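Hypothetical protein TM841 (Thermotoga maritima, PDB 1MGP) binds long-chain fatty acids such as palmitate and may take part in lipid transport or fatty acid metabolism. Local coordinates at residues T143-G148 against F183-Y188; R215-I220 against K235-A240. All blocks are in the same frame, centred on the assembly; numbering follows the deposited sequence.

Contact 1. Residues T143-G148 against F183-Y188. With PLM (palmitic acid), chain B.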
loop_
_atom_site.group_PDB
_atom_site.type_symbol
_atom_site.label_atom_id
_atom_site.label_comp_id
_atom_site.label_asym_id
_atom_site.label_seq_id
_atom_site.Cartn_x
_atom_site.Cartn_y
_atom_site.Cartn_z
ATOM N N THR A 143 -8.907 1.200 4.579
ATOM C CA THR A 143 -8.761 1.736 3.230
ATOM C C THR A 143 -9.320 0.843 2.138
ATOM O O THR A 143 -9.608 1.318 1.036
ATOM C CB THR A 143 -7.284 2.007 2.883
ATOM O OG1 THR A 143 -6.589 0.757 2.753
ATOM C CG2 THR A 143 -6.626 2.850 3.976
ATOM N N LEU A 144 -9.472 -0.445 2.444
ATOM C CA LEU A 144 -9.952 -1.417 1.463
ATOM C C LEU A 144 -8.981 -1.436 0.280
ATOM O O LEU A 144 -9.356 -1.744 -0.850
ATOM C CB LEU A 144 -11.365 -1.057 0.990
ATOM C CG LEU A 144 -12.438 -1.229 2.072
ATOM C CD1 LEU A 144 -13.805 -0.862 1.521
ATOM C CD2 LEU A 144 -12.434 -2.676 2.558
ATOM N N LEU A 145 -7.724 -1.101 0.560
ATOM C CA LEU A 145 -6.681 -1.073 -0.456
ATOM C C LEU A 145 -5.435 -1.767 0.064
ATOM O O LEU A 145 -5.449 -2.341 1.151
ATOM C CB LEU A 145 -6.344 0.373 -0.828
ATOM C CG LEU A 145 -7.430 1.120 -1.602
ATOM C CD1 LEU A 145 -7.067 2.592 -1.706
ATOM C CD2 LEU A 145 -7.583 0.495 -2.987
ATOM N N ALA A 146 -4.361 -1.714 -0.719
ATOM C CA ALA A 146 -3.099 -2.337 -0.336
ATOM C C ALA A 146 -1.937 -1.717 -1.113
ATOM O O ALA A 146 -2.136 -1.067 -2.140
ATOM C CB ALA A 146 -3.160 -3.848 -0.584
ATOM N N SER A 147 -0.722 -1.919 -0.613
ATOM C CA SER A 147 0.481 -1.383 -1.242
ATOM C C SER A 147 0.396 0.125 -1.490
ATOM O O SER A 147 -0.281 0.849 -0.755
ATOM C CB SER A 147 0.766 -2.118 -2.558
ATOM O OG SER A 147 2.066 -1.806 -3.045
ATOM N N GLY A 148 1.082 0.575 -2.538
ATOM C CA GLY A 148 1.147 1.982 -2.900
ATOM C C GLY A 148 -0.113 2.821 -3.006
ATOM O O GLY A 148 -0.026 4.039 -3.151
ATOM N N PHE A 183 -9.110 6.582 -5.383
ATOM C CA PHE A 183 -7.843 5.939 -5.057
ATOM C C PHE A 183 -7.881 4.521 -5.606
ATOM O O PHE A 183 -8.738 3.721 -5.227
ATOM C CB PHE A 183 -7.629 5.934 -3.544
ATOM C CG PHE A 183 -7.578 7.311 -2.939
ATOM C CD1 PHE A 183 -6.583 8.209 -3.309
ATOM C CD2 PHE A 183 -8.539 7.717 -2.017
ATOM C CE1 PHE A 183 -6.541 9.489 -2.767
ATOM C CE2 PHE A 183 -8.507 9.000 -1.469
ATOM C CZ PHE A 183 -7.509 9.888 -1.846
ATOM N N LYS A 184 -6.947 4.213 -6.501
ATOM C CA LYS A 184 -6.907 2.903 -7.139
ATOM C C LYS A 184 -5.592 2.147 -6.966
ATOM O O LYS A 184 -4.526 2.747 -6.817
ATOM C CB LYS A 184 -7.188 3.067 -8.635
ATOM C CG LYS A 184 -8.454 3.862 -8.952
ATOM C CD LYS A 184 -8.567 4.142 -10.451
ATOM C CE LYS A 184 -9.814 4.971 -10.793
ATOM N NZ LYS A 184 -11.080 4.244 -10.476
ATOM N N ALA A 185 -5.691 0.821 -6.997
ATOM C CA ALA A 185 -4.537 -0.068 -6.886
ATOM C C ALA A 185 -4.619 -1.036 -8.063
ATOM O O ALA A 185 -5.460 -1.942 -8.073
ATOM C CB ALA A 185 -4.584 -0.838 -5.570
ATOM N N ILE A 186 -3.749 -0.838 -9.052
ATOM C CA ILE A 186 -3.729 -1.673 -10.254
ATOM C C ILE A 186 -2.306 -2.192 -10.474
ATOM O O ILE A 186 -1.347 -1.422 -10.421
ATOM C CB ILE A 186 -4.200 -0.844 -11.471
ATOM C CG1 ILE A 186 -5.572 -0.230 -11.155
ATOM C CG2 ILE A 186 -4.279 -1.723 -12.722
ATOM C CD1 ILE A 186 -6.000 0.885 -12.104
ATOM N N PHE A 187 -2.170 -3.493 -10.724
ATOM C CA PHE A 187 -0.844 -4.088 -10.899
ATOM C C PHE A 187 -0.876 -5.430 -11.615
ATOM O O PHE A 187 -1.942 -5.998 -11.851
ATOM C CB PHE A 187 -0.200 -4.308 -9.525
ATOM C CG PHE A 187 -0.921 -5.331 -8.671
ATOM C CD1 PHE A 187 -2.188 -5.061 -8.150
ATOM C CD2 PHE A 187 -0.339 -6.566 -8.402
ATOM C CE1 PHE A 187 -2.863 -6.008 -7.371
ATOM C CE2 PHE A 187 -1.007 -7.523 -7.623
ATOM C CZ PHE A 187 -2.268 -7.240 -7.107
ATOM N N TYR A 188 0.309 -5.936 -11.950
ATOM C CA TYR A 188 0.425 -7.240 -12.582
ATOM C C TYR A 188 1.589 -7.992 -11.952
ATOM O O TYR A 188 2.550 -7.388 -11.474
ATOM C CB TYR A 188 0.617 -7.110 -14.098
ATOM C CG TYR A 188 1.945 -6.551 -14.547
ATOM C CD1 TYR A 188 3.078 -7.357 -14.613
ATOM C CD2 TYR A 188 2.058 -5.220 -14.947
ATOM C CE1 TYR A 188 4.298 -6.849 -15.075
ATOM C CE2 TYR A 188 3.261 -4.707 -15.405
ATOM C CZ TYR A 188 4.375 -5.524 -15.470
ATOM O OH TYR A 188 5.564 -5.008 -15.935
HETATM C C1 PLM B . -1.406 -10.542 6.818
HETATM O O1 PLM B . -2.318 -10.182 7.589
HETATM O O2 PLM B . -0.744 -11.585 6.998
HETATM C C2 PLM B . -1.091 -9.669 5.607
HETATM C C3 PLM B . -1.758 -10.145 4.317
HETATM C C4 PLM B . -1.385 -9.225 3.165
HETATM C C5 PLM B . -2.028 -9.659 1.865
HETATM C C6 PLM B . -1.454 -8.921 0.679
HETATM C C7 PLM B . -2.081 -9.389 -0.624
HETATM C C8 PLM B . -1.334 -8.826 -1.818
HETATM C C9 PLM B . -1.979 -7.542 -2.316
HETATM C CA PLM B . -1.014 -6.746 -3.168
HETATM C CB PLM B . -1.679 -5.517 -3.747
HETATM C CC PLM B . -0.687 -4.733 -4.588
HETATM C CD PLM B . -1.322 -3.480 -5.188
HETATM C CE PLM B . -0.298 -2.699 -6.028
HETATM C CF PLM B . -0.880 -1.416 -6.624
HETATM C CG PLM B . -0.687 -0.218 -5.699
#
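L145 and A185 meet across a largely apolar junction, with no hydrogen bond across it, between the loop 143-148 and the strand 183-188. The two methyls of L145 divide the work: CD1 packs on F183 CB at 3.9 Å, while CD2 reaches A185 CB at 4.2 Å. With CG anti to the carbonyl carbon (chi1 -70°), the leucine fork is set over the strand, and the side chain crosses that of F183 at about a right angle; F183 meets it with CB, and its ring leads away from the loop. A small alanine suits position 185: its single methyl touches both L145 and the palmitate.

Polar bonds shape the loop but do not cross the contact. T143 OG1 accepts from L145 N at 3.1 Å, an ST turn, and S147 OG is hydrogen-bonded to D37. The loop follows strand 138-142 of one mixed sheet and packs on a strand of the other, so this is where the two alpha/beta domains of the DegV fold meet around the fatty acid.

The remaining contacts are with the methyl half of the palmitate chain. A146 CB touches atom CB of the palmitate at 3.9 Å, and S147 CB comes to 3.6 Å from palmitate CC. A185 CB lies 3.9 Å from palmitate CF, near the methyl end, while the carboxylate is held far off by S121 and T88. F187 lays one ring face along the chain: palmitate CC stands 3.7 Å above the ring plane, over its centre. F187 CG sits between its backbone N and carbonyl carbon (chi1 66°), which lifts the ring alongside the ligand. A serine here would remove that flat apolar wall and would probably leave palmitate atoms CB to CE poorly supported and freer to shift.

Contact 2. Residues R215-I220 against K235-A240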
loop_
_atom_site.group_PDB
_atom_site.type_symbol
_atom_site.label_atom_id
_atom_site.label_comp_id
_atom_site.label_asym_id
_atom_site.label_seq_id
_atom_site.Cartn_x
_atom_site.Cartn_y
_atom_site.Cartn_z
ATOM N N ARG A 215 1.631 -12.790 -17.852
ATOM C CA ARG A 215 1.514 -11.795 -16.798
ATOM C C ARG A 215 0.041 -11.646 -16.442
ATOM O O ARG A 215 -0.797 -11.445 -17.320
ATOM C CB ARG A 215 2.083 -10.444 -17.253
ATOM C CG ARG A 215 3.563 -10.488 -17.619
ATOM C CD ARG A 215 4.385 -11.141 -16.509
ATOM N NE ARG A 215 5.639 -11.711 -17.005
ATOM C CZ ARG A 215 6.649 -10.985 -17.465
ATOM N NH1 ARG A 215 6.547 -9.663 -17.486
ATOM N NH2 ARG A 215 7.756 -11.571 -17.896
ATOM N N VAL A 216 -0.269 -11.764 -15.156
ATOM C CA VAL A 216 -1.642 -11.636 -14.687
ATOM C C VAL A 216 -1.854 -10.234 -14.127
ATOM O O VAL A 216 -1.124 -9.789 -13.235
ATOM C CB VAL A 216 -1.955 -12.679 -13.591
ATOM C CG1 VAL A 216 -3.402 -12.541 -13.134
ATOM C CG2 VAL A 216 -1.712 -14.075 -14.128
ATOM N N CYS A 217 -2.852 -9.540 -14.665
ATOM C CA CYS A 217 -3.178 -8.186 -14.245
ATOM C C CYS A 217 -4.328 -8.200 -13.259
ATOM O O CYS A 217 -5.339 -8.869 -13.479
ATOM C CB CYS A 217 -3.569 -7.342 -15.457
ATOM S SG CYS A 217 -2.342 -7.377 -16.762
ATOM N N LEU A 218 -4.179 -7.448 -12.175
ATOM C CA LEU A 218 -5.222 -7.384 -11.161
ATOM C C LEU A 218 -5.474 -5.961 -10.708
ATOM O O LEU A 218 -4.700 -5.053 -10.993
ATOM C CB LEU A 218 -4.830 -8.200 -9.930
ATOM C CG LEU A 218 -4.468 -9.680 -10.048
ATOM C CD1 LEU A 218 -2.976 -9.837 -10.329
ATOM C CD2 LEU A 218 -4.826 -10.366 -8.745
ATOM N N HIS A 219 -6.578 -5.776 -9.996
ATOM C CA HIS A 219 -6.902 -4.481 -9.427
ATOM C C HIS A 219 -7.698 -4.771 -8.168
ATOM O O HIS A 219 -8.264 -5.853 -8.021
ATOM C CB HIS A 219 -7.705 -3.613 -10.400
ATOM C CG HIS A 219 -9.105 -4.084 -10.632
ATOM N ND1 HIS A 219 -10.186 -3.229 -10.611
ATOM C CD2 HIS A 219 -9.599 -5.310 -10.928
ATOM C CE1 HIS A 219 -11.286 -3.907 -10.883
ATOM N NE2 HIS A 219 -10.958 -5.172 -11.081
ATOM N N ILE A 220 -7.716 -3.827 -7.240
ATOM C CA ILE A 220 -8.454 -4.041 -6.012
ATOM C C ILE A 220 -9.826 -3.412 -6.143
ATOM O O ILE A 220 -9.948 -2.236 -6.468
ATOM C CB ILE A 220 -7.732 -3.418 -4.802
ATOM C CG1 ILE A 220 -6.319 -4.001 -4.690
ATOM C CG2 ILE A 220 -8.539 -3.692 -3.529
ATOM C CD1 ILE A 220 -5.525 -3.497 -3.482
ATOM N N LYS A 235 5.158 -5.226 -21.672
ATOM C CA LYS A 235 4.590 -4.129 -22.454
ATOM C C LYS A 235 3.065 -4.228 -22.494
ATOM O O LYS A 235 2.371 -3.231 -22.299
ATOM C CB LYS A 235 5.154 -4.130 -23.884
ATOM C CG LYS A 235 4.673 -2.953 -24.740
ATOM C CD LYS A 235 5.339 -2.954 -26.115
ATOM C CE LYS A 235 5.003 -1.693 -26.913
ATOM N NZ LYS A 235 3.551 -1.596 -27.254
ATOM N N LYS A 236 2.548 -5.430 -22.739
ATOM C CA LYS A 236 1.101 -5.639 -22.791
ATOM C C LYS A 236 0.487 -5.504 -21.404
ATOM O O LYS A 236 -0.638 -5.019 -21.253
ATOM C CB LYS A 236 0.784 -7.025 -23.354
ATOM C CG LYS A 236 1.297 -7.237 -24.773
ATOM C CD LYS A 236 0.485 -6.448 -25.767
ATOM C CE LYS A 236 -0.768 -7.209 -26.145
ATOM N NZ LYS A 236 -0.408 -8.478 -26.831
ATOM N N ALA A 237 1.228 -5.944 -20.393
ATOM C CA ALA A 237 0.765 -5.866 -19.014
ATOM C C ALA A 237 0.632 -4.397 -18.642
ATOM O O ALA A 237 -0.374 -3.974 -18.072
ATOM C CB ALA A 237 1.763 -6.566 -18.087
ATOM N N ILE A 238 1.658 -3.617 -18.973
ATOM C CA ILE A 238 1.641 -2.191 -18.693
ATOM C C ILE A 238 0.431 -1.555 -19.367
ATOM O O ILE A 238 -0.296 -0.775 -18.753
ATOM C CB ILE A 238 2.921 -1.499 -19.217
ATOM C CG1 ILE A 238 4.119 -1.895 -18.347
ATOM C CG2 ILE A 238 2.737 0.015 -19.224
ATOM C CD1 ILE A 238 5.444 -1.324 -18.823
ATOM N N GLU A 239 0.213 -1.898 -20.632
ATOM C CA GLU A 239 -0.909 -1.347 -21.382
ATOM C C GLU A 239 -2.250 -1.749 -20.771
ATOM O O GLU A 239 -3.187 -0.948 -20.732
ATOM C CB GLU A 239 -0.800 -1.787 -22.849
ATOM C CG GLU A 239 0.499 -1.277 -23.478
ATOM C CD GLU A 239 0.772 -1.804 -24.877
ATOM O OE1 GLU A 239 0.227 -2.864 -25.253
ATOM O OE2 GLU A 239 1.562 -1.152 -25.594
ATOM N N ALA A 240 -2.334 -2.979 -20.276
ATOM C CA ALA A 240 -3.557 -3.462 -19.650
ATOM C C ALA A 240 -3.835 -2.722 -18.335
ATOM O O ALA A 240 -4.994 -2.493 -17.983
ATOM C CB ALA A 240 -3.459 -4.964 -19.399
#
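C217 and A240 make the tight part of this contact, where helix 235-240 packs against strand 215-220 on one face of the sheet. The sulfur of C217 meets A240 CB at 3.7 Å and also rests against the helix backbone, 4.1 Å from A237 CA. The chi1 of -53° turns the C217 sulfur away from its own carbonyl carbon and in toward the helix, where it meets two alanines that lie three residues apart and therefore on the same side of the helix. Small methyls are consistent with the close approach of the segment axes, 8.9 Å, and the cysteine sulfur, one large, polarisable atom, packs against them. No hydrogen bond crosses here.

Toward the start of the strand the packing is thinner. R215 gives only its aliphatic root, CB lying 4.0 Å from A237 CB; its chain then bends at chi2 (-51°), and its guanidinium forms a salt bridge with D234 through NH1. An arginine fits such a margin, since its methylene can pack while its charge finds a partner near the beginning of the helix. On the solvent side, K235 and E239, one helical turn apart, form their own salt bridge, K235 NZ to E239 OE2 at 2.6 Å, along the outer surface of the helix.

Segments 235-240 and 215-220 run nearly parallel, at 11°, the helix following the antiparallel hairpin of strands 214-221 and 224-232. A237 also touches Y188 of strand 183-189 and C217 packs on Y228 of strand 224-232, while I238, whose CB points away from the strand, packs against helix 265-275, so that helix 234-246 touches the sheet through A237 and A240 and a second helix through I238.

Both contacts hold the same mixed sheet, in which strands 183-189 and 214-221 are antiparallel neighbours, joined by probable hydrogen bonds from L218 N to F187 O and from I220 N to A185 O. Contact 1 lies deep, its centre about 6 Å from the centre of the chain; contact 2 is also buried where it touches, but its centre lies about 17 Å out, beside an exposed helix surface. Their chemistry differs accordingly. Contact 1 brings the loop that follows strand 138-142 of the other sheet against the strand and shares its apolar side chains with the ligand, whereas contact 2 packs alanines against cysteine within one domain and becomes charged at its margin, away from the annotated sites.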